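PDB 6F3H: exoribonuclease II, mitochondrial from Candida glabrata, which degrades mitochondrial RNA from the 3' end as the exoribonuclease component of the mtEXO degradosome, probably by magnesium-dependent hydrolysis. Local coordinates for residues D410-E415 and E550-L555. The protein carries 1 engineered substitution. Residues are numbered along the deposited sequence; the frame is centred on the assembly and turned at random.
Sequences DGISIE and ELLHTL. With MG (magnesium ion), chain E; nucleotides of chain C.
In the RNB catalytic domain, strand 410-416 starts at the magnesium site and then crosses helix 543-567. The two segments run nearly perpendicular, at 99°, with axes 9.6 Å apart. Between 410-415 and 550-555 every close contact is carbon to carbon; one turn earlier on the helix, Q548 NE2 hydrogen-bonds I414 O. I412 and I414 both direct CB at the helix, whereas S413 and E415 between and beyond them point away, S413 OG being hydrogen-bonded to P396 O and H427 NE2.

I414 buries the most. With CG1 anti to the backbone N (chi1 -179°) and chi2 at 172°, its chain is fully extended, so that CD1 reaches between two leucines one helical turn apart. The I414 and L551 side chains cross at about a right angle, I414 CD1 lying 3.6 Å from L551 CG; the same I414 CD1 is 3.8 Å from L555 CD1. I414 and L552 reach toward each other, tip to tip, with L552 CD2 4.0 Å from I414 CD1, while I414 CG2 meets L552 CG. I412 CG2, anti to the backbone N, rests against both methyls of L552, 3.9 Å from L552 CD1, as the two side chains slide past each other in opposite directions. One leucine thus touches both isoleucines, and F611 of helix 603-625 adjoins it.

At the start of the same strand D410 takes no part in this packing. Its OD1 binds magnesium at 2.3 Å, two waters and D401 OD2 share the ion, and O3' of the adenosine nucleotide of chain C lies 3.8 Å from D410 OD1. The packing is that of a helix laid across one face of the mixed RNB-domain sheet, on its outermost strand, antiparallel to 421-429; separately, D410 and D401 on magnesium beside the RNA are consistent with the acidic active site of RNase II-family exoribonucleases.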
loop_
_atom_site.group_PDB
_atom_site.type_symbol
_atom_site.label_atom_id
_atom_site.label_comp_id
_atom_site.label_asym_id
_atom_site.label_seq_id
_atom_site.Cartn_x
_atom_site.Cartn_y
_atom_site.Cartn_z
ATOM N N ASP A 410 -10.173 13.266 -13.757
ATOM C CA ASP A 410 -9.293 13.944 -14.703
ATOM C C ASP A 410 -9.955 14.223 -16.050
ATOM O O ASP A 410 -10.690 13.388 -16.575
ATOM C CB ASP A 410 -8.075 13.047 -14.943
ATOM C CG ASP A 410 -8.468 11.654 -15.491
ATOM O OD1 ASP A 410 -9.593 11.193 -15.197
ATOM O OD2 ASP A 410 -7.650 10.958 -16.128
ATOM N N GLY A 411 -9.636 15.374 -16.633
ATOM C CA GLY A 411 -9.944 15.642 -18.030
ATOM C C GLY A 411 -8.850 16.493 -18.643
ATOM O O GLY A 411 -8.153 17.226 -17.945
ATOM N N ILE A 412 -8.714 16.404 -19.964
ATOM C CA ILE A 412 -7.708 17.162 -20.705
ATOM C C ILE A 412 -8.364 18.040 -21.763
ATOM O O ILE A 412 -9.287 17.609 -22.466
ATOM C CB ILE A 412 -6.694 16.227 -21.386
ATOM C CG1 ILE A 412 -6.335 15.081 -20.461
ATOM C CG2 ILE A 412 -5.462 16.982 -21.792
ATOM C CD1 ILE A 412 -5.409 14.110 -21.104
ATOM N N SER A 413 -7.825 19.247 -21.927
ATOM C CA SER A 413 -8.278 20.182 -22.942
ATOM C C SER A 413 -7.058 20.848 -23.541
ATOM O O SER A 413 -6.113 21.177 -22.819
ATOM C CB SER A 413 -9.223 21.214 -22.347
ATOM O OG SER A 413 -10.399 20.582 -21.861
ATOM N N ILE A 414 -7.063 21.005 -24.864
ATOM C CA ILE A 414 -5.972 21.665 -25.566
ATOM C C ILE A 414 -6.520 22.770 -26.452
ATOM O O ILE A 414 -7.618 22.666 -27.016
ATOM C CB ILE A 414 -5.120 20.676 -26.388
ATOM C CG1 ILE A 414 -3.977 21.401 -27.081
ATOM C CG2 ILE A 414 -5.940 19.972 -27.398
ATOM C CD1 ILE A 414 -3.014 20.484 -27.722
ATOM N N GLU A 415 -5.757 23.847 -26.533
ATOM C CA GLU A 415 -5.987 24.927 -27.469
ATOM C C GLU A 415 -4.751 25.098 -28.318
ATOM O O GLU A 415 -3.683 25.442 -27.796
ATOM C CB GLU A 415 -6.293 26.213 -26.737
ATOM C CG GLU A 415 -7.704 26.293 -26.341
ATOM C CD GLU A 415 -7.912 27.407 -25.384
ATOM O OE1 GLU A 415 -6.897 27.870 -24.820
ATOM O OE2 GLU A 415 -9.070 27.843 -25.230
ATOM N N GLU A 550 -4.708 13.935 -31.660
ATOM C CA GLU A 550 -3.428 13.656 -32.302
ATOM C C GLU A 550 -2.389 14.635 -31.821
ATOM O O GLU A 550 -1.226 14.278 -31.596
ATOM C CB GLU A 550 -3.543 13.702 -33.818
ATOM C CG GLU A 550 -4.730 12.946 -34.350
ATOM C CD GLU A 550 -4.861 13.055 -35.849
ATOM O OE1 GLU A 550 -4.061 13.806 -36.465
ATOM O OE2 GLU A 550 -5.756 12.374 -36.408
ATOM N N LEU A 551 -2.810 15.870 -31.619
ATOM C CA LEU A 551 -1.899 16.866 -31.111
ATOM C C LEU A 551 -1.448 16.502 -29.715
ATOM O O LEU A 551 -0.257 16.574 -29.406
ATOM C CB LEU A 551 -2.578 18.223 -31.132
ATOM C CG LEU A 551 -1.637 19.386 -30.884
ATOM C CD1 LEU A 551 -0.285 19.205 -31.585
ATOM C CD2 LEU A 551 -2.366 20.604 -31.372
ATOM N N LEU A 552 -2.385 16.085 -28.867
ATOM C CA LEU A 552 -2.033 15.699 -27.504
ATOM C C LEU A 552 -1.099 14.506 -27.492
ATOM O O LEU A 552 -0.134 14.471 -26.723
ATOM C CB LEU A 552 -3.290 15.378 -26.705
ATOM C CG LEU A 552 -4.096 16.577 -26.217
ATOM C CD1 LEU A 552 -5.418 16.155 -25.626
ATOM C CD2 LEU A 552 -3.290 17.368 -25.188
ATOM N N HIS A 553 -1.376 13.511 -28.329
ATOM C CA HIS A 553 -0.524 12.336 -28.362
ATOM C C HIS A 553 0.884 12.686 -28.818
ATOM O O HIS A 553 1.869 12.191 -28.255
ATOM C CB HIS A 553 -1.147 11.273 -29.260
ATOM C CG HIS A 553 -0.259 10.096 -29.511
ATOM N ND1 HIS A 553 0.432 9.923 -30.689
ATOM C CD2 HIS A 553 0.062 9.041 -28.724
ATOM C CE1 HIS A 553 1.125 8.803 -30.625
ATOM N NE2 HIS A 553 0.928 8.252 -29.439
ATOM N N THR A 554 1.007 13.533 -29.835
ATOM C CA THR A 554 2.340 13.899 -30.298
ATOM C C THR A 554 3.084 14.724 -29.251
ATOM O O THR A 554 4.316 14.650 -29.159
ATOM C CB THR A 554 2.222 14.641 -31.616
ATOM O OG1 THR A 554 1.220 15.640 -31.459
ATOM C CG2 THR A 554 1.772 13.673 -32.727
ATOM N N LEU A 555 2.354 15.479 -28.430
ATOM C CA LEU A 555 2.987 16.233 -27.355
ATOM C C LEU A 555 3.527 15.316 -26.275
ATOM O O LEU A 555 4.649 15.507 -25.793
ATOM C CB LEU A 555 1.994 17.224 -26.761
ATOM C CG LEU A 555 1.716 18.451 -27.624
ATOM C CD1 LEU A 555 0.486 19.193 -27.148
ATOM C CD2 LEU A 555 2.929 19.339 -27.529
HETATM MG MG MG E . -9.789 9.098 -16.036
ATOM P P A C 5 -3.187 9.246 -12.286
ATOM O OP1 A C 5 -3.665 10.631 -12.082
ATOM O OP2 A C 5 -2.683 8.474 -11.114
ATOM O "O5'" A C 5 -4.399 8.433 -12.893
ATOM C "C5'" A C 5 -5.014 8.895 -14.078
ATOM C "C4'" A C 5 -5.865 7.841 -14.727
ATOM O "O4'" A C 5 -5.040 6.728 -15.149
ATOM C "C3'" A C 5 -6.934 7.205 -13.859
ATOM O "O3'" A C 5 -8.100 7.993 -13.787
ATOM C "C2'" A C 5 -7.161 5.880 -14.559
ATOM O "O2'" A C 5 -7.939 6.071 -15.732
ATOM C "C1'" A C 5 -5.738 5.525 -14.967
ATOM N N9 A C 5 -5.083 4.816 -13.879
ATOM C C8 A C 5 -4.294 5.303 -12.867
ATOM N N7 A C 5 -3.903 4.388 -12.016
ATOM C C5 A C 5 -4.505 3.248 -12.517
ATOM C C6 A C 5 -4.486 1.922 -12.087
ATOM N N6 A C 5 -3.814 1.513 -11.002
ATOM N N1 A C 5 -5.197 1.037 -12.829
ATOM C C2 A C 5 -5.867 1.458 -13.917
ATOM N N3 A C 5 -5.962 2.681 -14.433
ATOM C C4 A C 5 -5.245 3.507 -13.660
HETATM O O HOH W 1 -8.270 9.802 -17.062
HETATM O O HOH W 2 -10.505 10.940 -15.973
#